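Local coordinates for pesticidal crystal protein Cry2Aa (Bacillus thuringiensis serovar kurstaki, PDB 1I5P) that kills dipteran and lepidopteran larvae by binding to their midgut epithelial cells and promoting colloid-osmotic lysis, at residues A[262-274]-A[486-500]. Numbering follows the deposited sequence.
Sequences FKYQSLMVSSGAN and LAPEDYTGFTISPIH
Leu-267 and Met-268 run parallel to Gly-493 and Phe-494, an example of a two-residue strand from a distant part of the chain joining the edge of a beta sheet. Three backbone hydrogen bonds make the ladder. Gly-493 N donates to Ser-266 O at 2.6 Å, and Met-268 N to Gly-493 O at 2.8 Å. The third runs from Thr-495 N to Met-268 O, an oxygen that also takes a CA-H...O contact from Phe-494.

Beyond the ladder, side-chain hydroxyls take over. Ser-270 and Thr-495 grip each other twice: Thr-495 OG1 accepts from Ser-270 N at 3.0 Å, while Ser-270 OG donates to Thr-495 O at 2.8 Å, reaching it from above the carbonyl plane. With chi1 at 64°, Thr-495 OG1 sits between its own backbone N and carbonyl carbon, leaving CG2 to meet Leu-267 CD1. Water extends the polar seam, one molecule joining Ser-270 OG and Ser-271 OG to Ser-497 N and His-500 ND1, another linking Thr-495 OG1 to Ser-271 O. At the other end a third bridges Ser-266 OG and Tyr-491 O.

Apolar contacts gather round Met-268, whose chain, bent at chi3 (83°), lays SD and CE against Pro-488 CG, both at 4.0 Å; CE also meets Phe-494 CB. On the opposite face the Leu-267 CD1 methyl packs against the backbone at Phe-494 N (3.5 Å), and the Thr-495 side chain crosses that of Leu-267 at about a right angle.

Strand 493-496 pairs on with strand 617-626, and Leu-267 bonds through its backbone to Val-65. The small parallel pair thus joins the segment that follows helix 238-259 to the sheet containing strand 617-626, consistent with a tie between domains in the three-domain delta-endotoxin fold.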
loop_
_atom_site.group_PDB
_atom_site.type_symbol
_atom_site.label_atom_id
_atom_site.label_comp_id
_atom_site.label_asym_id
_atom_site.label_seq_id
_atom_site.Cartn_x
_atom_site.Cartn_y
_atom_site.Cartn_z
ATOM N N PHE A 262 1.937 4.480 -15.398
ATOM C CA PHE A 262 1.176 5.249 -16.385
ATOM C C PHE A 262 1.554 4.769 -17.788
ATOM O O PHE A 262 0.779 4.898 -18.735
ATOM C CB PHE A 262 1.488 6.746 -16.273
ATOM C CG PHE A 262 0.606 7.501 -15.305
ATOM C CD1 PHE A 262 0.699 8.887 -15.216
ATOM C CD2 PHE A 262 -0.329 6.846 -14.511
ATOM C CE1 PHE A 262 -0.122 9.611 -14.355
ATOM C CE2 PHE A 262 -1.158 7.560 -13.646
ATOM C CZ PHE A 262 -1.057 8.944 -13.567
ATOM N N LYS A 263 2.758 4.219 -17.908
ATOM C CA LYS A 263 3.261 3.714 -19.183
ATOM C C LYS A 263 2.457 2.496 -19.647
ATOM O O LYS A 263 2.618 2.032 -20.774
ATOM C CB LYS A 263 4.741 3.329 -19.050
ATOM C CG LYS A 263 4.951 2.027 -18.274
ATOM C CD LYS A 263 6.303 1.922 -17.555
ATOM C CE LYS A 263 7.443 1.475 -18.447
ATOM N NZ LYS A 263 8.578 0.979 -17.608
ATOM N N TYR A 264 1.605 1.971 -18.771
ATOM C CA TYR A 264 0.780 0.811 -19.112
ATOM C C TYR A 264 -0.700 1.154 -19.234
ATOM O O TYR A 264 -1.178 2.133 -18.658
ATOM C CB TYR A 264 0.938 -0.295 -18.058
ATOM C CG TYR A 264 2.306 -0.935 -18.017
ATOM C CD1 TYR A 264 3.187 -0.677 -16.968
ATOM C CD2 TYR A 264 2.736 -1.773 -19.051
ATOM C CE1 TYR A 264 4.471 -1.233 -16.948
ATOM C CE2 TYR A 264 4.015 -2.329 -19.043
ATOM C CZ TYR A 264 4.876 -2.053 -17.993
ATOM O OH TYR A 264 6.151 -2.562 -18.012
ATOM N N GLN A 265 -1.423 0.338 -19.994
ATOM C CA GLN A 265 -2.857 0.507 -20.172
ATOM C C GLN A 265 -3.515 -0.825 -19.888
ATOM O O GLN A 265 -2.957 -1.879 -20.196
ATOM C CB GLN A 265 -3.207 0.922 -21.602
ATOM C CG GLN A 265 -2.777 2.331 -21.975
ATOM C CD GLN A 265 -3.132 2.661 -23.412
ATOM O OE1 GLN A 265 -4.212 3.184 -23.697
ATOM N NE2 GLN A 265 -2.225 2.345 -24.329
ATOM N N SER A 266 -4.708 -0.773 -19.311
ATOM C CA SER A 266 -5.464 -1.976 -19.002
ATOM C C SER A 266 -4.639 -2.879 -18.085
ATOM O O SER A 266 -4.458 -4.069 -18.352
ATOM C CB SER A 266 -5.814 -2.706 -20.304
ATOM O OG SER A 266 -6.869 -3.625 -20.118
ATOM N N LEU A 267 -4.132 -2.295 -17.006
ATOM C CA LEU A 267 -3.338 -3.030 -16.035
ATOM C C LEU A 267 -3.960 -2.856 -14.658
ATOM O O LEU A 267 -3.887 -1.778 -14.059
ATOM C CB LEU A 267 -1.908 -2.501 -16.005
ATOM C CG LEU A 267 -1.016 -3.182 -14.967
ATOM C CD1 LEU A 267 -0.942 -4.672 -15.272
ATOM C CD2 LEU A 267 0.367 -2.560 -14.979
ATOM N N MET A 268 -4.582 -3.919 -14.166
ATOM C CA MET A 268 -5.215 -3.881 -12.860
ATOM C C MET A 268 -4.157 -4.084 -11.774
ATOM O O MET A 268 -3.563 -5.152 -11.672
ATOM C CB MET A 268 -6.274 -4.982 -12.753
ATOM C CG MET A 268 -6.962 -5.043 -11.397
ATOM S SD MET A 268 -7.971 -6.534 -11.170
ATOM C CE MET A 268 -6.724 -7.714 -10.645
ATOM N N VAL A 269 -3.905 -3.052 -10.984
ATOM C CA VAL A 269 -2.937 -3.151 -9.903
ATOM C C VAL A 269 -3.696 -3.886 -8.801
ATOM O O VAL A 269 -4.532 -3.293 -8.118
ATOM C CB VAL A 269 -2.522 -1.743 -9.429
ATOM C CG1 VAL A 269 -1.552 -1.837 -8.265
ATOM C CG2 VAL A 269 -1.899 -0.985 -10.591
ATOM N N SER A 270 -3.413 -5.178 -8.643
ATOM C CA SER A 270 -4.117 -6.007 -7.668
ATOM C C SER A 270 -3.881 -5.668 -6.204
ATOM O O SER A 270 -4.675 -6.043 -5.338
ATOM C CB SER A 270 -3.791 -7.484 -7.902
ATOM O OG SER A 270 -2.523 -7.811 -7.369
ATOM N N SER A 271 -2.790 -4.971 -5.918
ATOM C CA SER A 271 -2.491 -4.588 -4.544
ATOM C C SER A 271 -1.427 -3.507 -4.508
ATOM O O SER A 271 -0.713 -3.292 -5.487
ATOM C CB SER A 271 -2.017 -5.805 -3.746
ATOM O OG SER A 271 -0.832 -6.338 -4.303
ATOM N N GLY A 272 -1.332 -2.825 -3.374
ATOM C CA GLY A 272 -0.343 -1.777 -3.227
ATOM C C GLY A 272 0.415 -1.940 -1.929
ATOM O O GLY A 272 0.448 -3.024 -1.356
ATOM N N ALA A 273 1.030 -0.864 -1.461
ATOM C CA ALA A 273 1.776 -0.909 -0.215
ATOM C C ALA A 273 0.825 -1.093 0.956
ATOM O O ALA A 273 -0.350 -0.726 0.879
ATOM C CB ALA A 273 2.567 0.376 -0.034
ATOM N N ASN A 274 1.326 -1.673 2.040
ATOM C CA ASN A 274 0.507 -1.866 3.228
ATOM C C ASN A 274 0.404 -0.562 3.994
ATOM O O ASN A 274 1.139 0.386 3.736
ATOM C CB ASN A 274 1.142 -2.885 4.179
ATOM C CG ASN A 274 1.193 -4.285 3.612
ATOM O OD1 ASN A 274 0.237 -4.765 3.008
ATOM N ND2 ASN A 274 2.319 -4.960 3.830
ATOM N N LEU A 486 -6.430 -14.322 -8.457
ATOM C CA LEU A 486 -7.502 -14.390 -9.442
ATOM C C LEU A 486 -7.317 -13.372 -10.566
ATOM O O LEU A 486 -7.306 -12.159 -10.328
ATOM C CB LEU A 486 -8.861 -14.171 -8.763
ATOM C CG LEU A 486 -10.108 -14.258 -9.651
ATOM C CD1 LEU A 486 -10.161 -15.625 -10.327
ATOM C CD2 LEU A 486 -11.370 -14.032 -8.812
ATOM N N ALA A 487 -7.172 -13.874 -11.789
ATOM C CA ALA A 487 -7.011 -13.012 -12.949
ATOM C C ALA A 487 -8.356 -12.352 -13.236
ATOM O O ALA A 487 -9.399 -12.875 -12.850
ATOM C CB ALA A 487 -6.560 -13.833 -14.153
ATOM N N PRO A 488 -8.341 -11.183 -13.897
ATOM C CA PRO A 488 -9.554 -10.438 -14.243
ATOM C C PRO A 488 -10.520 -11.293 -15.049
ATOM O O PRO A 488 -10.104 -12.219 -15.751
ATOM C CB PRO A 488 -9.006 -9.256 -15.035
ATOM C CG PRO A 488 -7.701 -9.001 -14.346
ATOM C CD PRO A 488 -7.144 -10.406 -14.259
ATOM N N GLU A 489 -11.806 -10.978 -14.948
ATOM C CA GLU A 489 -12.832 -11.729 -15.664
ATOM C C GLU A 489 -12.720 -11.505 -17.168
ATOM O O GLU A 489 -12.965 -12.416 -17.958
ATOM C CB GLU A 489 -14.218 -11.304 -15.177
ATOM C CG GLU A 489 -14.219 -10.741 -13.769
ATOM C CD GLU A 489 -15.037 -11.570 -12.793
ATOM O OE1 GLU A 489 -14.751 -12.777 -12.633
ATOM O OE2 GLU A 489 -15.968 -11.006 -12.180
ATOM N N ASP A 490 -12.348 -10.292 -17.563
ATOM C CA ASP A 490 -12.213 -9.973 -18.981
ATOM C C ASP A 490 -10.750 -9.867 -19.393
ATOM O O ASP A 490 -9.861 -10.253 -18.637
ATOM C CB ASP A 490 -12.954 -8.671 -19.304
ATOM C CG ASP A 490 -12.463 -7.487 -18.483
ATOM O OD1 ASP A 490 -12.940 -6.360 -18.743
ATOM O OD2 ASP A 490 -11.610 -7.676 -17.586
ATOM N N TYR A 491 -10.503 -9.350 -20.592
ATOM C CA TYR A 491 -9.139 -9.217 -21.090
ATOM C C TYR A 491 -8.439 -7.971 -20.566
ATOM O O TYR A 491 -8.150 -7.032 -21.312
ATOM C CB TYR A 491 -9.115 -9.219 -22.621
ATOM C CG TYR A 491 -7.727 -9.403 -23.204
ATOM C CD1 TYR A 491 -6.714 -10.008 -22.459
ATOM C CD2 TYR A 491 -7.434 -9.004 -24.508
ATOM C CE1 TYR A 491 -5.449 -10.216 -22.994
ATOM C CE2 TYR A 491 -6.165 -9.207 -25.055
ATOM C CZ TYR A 491 -5.179 -9.815 -24.289
ATOM O OH TYR A 491 -3.925 -10.041 -24.813
ATOM N N THR A 492 -8.161 -7.984 -19.269
ATOM C CA THR A 492 -7.488 -6.882 -18.601
ATOM C C THR A 492 -6.190 -7.405 -17.990
ATOM O O THR A 492 -6.136 -8.548 -17.529
ATOM C CB THR A 492 -8.369 -6.308 -17.469
ATOM O OG1 THR A 492 -9.616 -5.858 -18.013
ATOM C CG2 THR A 492 -7.665 -5.143 -16.777
ATOM N N GLY A 493 -5.148 -6.576 -17.992
ATOM C CA GLY A 493 -3.884 -6.990 -17.404
ATOM C C GLY A 493 -3.991 -6.961 -15.889
ATOM O O GLY A 493 -4.972 -6.450 -15.350
ATOM N N PHE A 494 -3.005 -7.515 -15.195
ATOM C CA PHE A 494 -3.039 -7.528 -13.738
ATOM C C PHE A 494 -1.660 -7.757 -13.139
ATOM O O PHE A 494 -0.773 -8.311 -13.790
ATOM C CB PHE A 494 -4.009 -8.607 -13.238
ATOM C CG PHE A 494 -3.611 -10.012 -13.610
ATOM C CD1 PHE A 494 -3.049 -10.863 -12.663
ATOM C CD2 PHE A 494 -3.806 -10.486 -14.903
ATOM C CE1 PHE A 494 -2.684 -12.170 -12.995
ATOM C CE2 PHE A 494 -3.445 -11.793 -15.249
ATOM C CZ PHE A 494 -2.884 -12.635 -14.293
ATOM N N THR A 495 -1.486 -7.333 -11.891
ATOM C CA THR A 495 -0.212 -7.492 -11.206
ATOM C C THR A 495 -0.299 -8.518 -10.086
ATOM O O THR A 495 -1.387 -8.888 -9.638
ATOM C CB THR A 495 0.265 -6.167 -10.568
ATOM O OG1 THR A 495 -0.659 -5.782 -9.542
ATOM C CG2 THR A 495 0.346 -5.066 -11.603
ATOM N N ILE A 496 0.870 -8.966 -9.643
ATOM C CA ILE A 496 0.989 -9.918 -8.550
ATOM C C ILE A 496 2.181 -9.478 -7.723
ATOM O O ILE A 496 3.292 -9.392 -8.241
ATOM C CB ILE A 496 1.287 -11.361 -9.029
ATOM C CG1 ILE A 496 0.098 -11.929 -9.806
ATOM C CG2 ILE A 496 1.599 -12.244 -7.817
ATOM C CD1 ILE A 496 0.323 -13.369 -10.285
ATOM N N SER A 497 1.954 -9.183 -6.449
ATOM C CA SER A 497 3.049 -8.775 -5.593
ATOM C C SER A 497 3.973 -9.961 -5.399
ATOM O O SER A 497 3.519 -11.076 -5.114
ATOM C CB SER A 497 2.539 -8.314 -4.224
ATOM O OG SER A 497 3.619 -8.229 -3.310
ATOM N N PRO A 498 5.282 -9.740 -5.560
ATOM C CA PRO A 498 6.266 -10.805 -5.391
ATOM C C PRO A 498 6.191 -11.387 -3.990
ATOM O O PRO A 498 6.673 -12.486 -3.744
ATOM C CB PRO A 498 7.584 -10.086 -5.653
ATOM C CG PRO A 498 7.200 -9.085 -6.701
ATOM C CD PRO A 498 5.919 -8.529 -6.108
ATOM N N ILE A 499 5.578 -10.646 -3.071
ATOM C CA ILE A 499 5.459 -11.099 -1.689
ATOM C C ILE A 499 4.426 -12.212 -1.546
ATOM O O ILE A 499 4.531 -13.062 -0.656
ATOM C CB ILE A 499 5.054 -9.936 -0.740
ATOM C CG1 ILE A 499 6.027 -8.757 -0.896
ATOM C CG2 ILE A 499 5.008 -10.431 0.703
ATOM C CD1 ILE A 499 7.497 -9.132 -0.860
ATOM N N HIS A 500 3.439 -12.210 -2.438
ATOM C CA HIS A 500 2.352 -13.187 -2.411
ATOM C C HIS A 500 2.682 -14.458 -3.183
ATOM O O HIS A 500 1.946 -14.866 -4.088
ATOM C CB HIS A 500 1.089 -12.546 -2.979
ATOM C CG HIS A 500 0.621 -11.354 -2.204
ATOM N ND1 HIS A 500 -0.230 -10.406 -2.735
ATOM C CD2 HIS A 500 0.854 -10.976 -0.924
ATOM C CE1 HIS A 500 -0.503 -9.500 -1.814
ATOM N NE2 HIS A 500 0.141 -9.822 -0.706
HETATM O O HOH W 1 -7.153 -4.875 -22.611
HETATM O O HOH W 2 -0.821 -9.196 -5.154
HETATM O O HOH W 3 0.519 -4.161 -7.848
HETATM O O HOH W 4 1.390 -7.432 1.276
#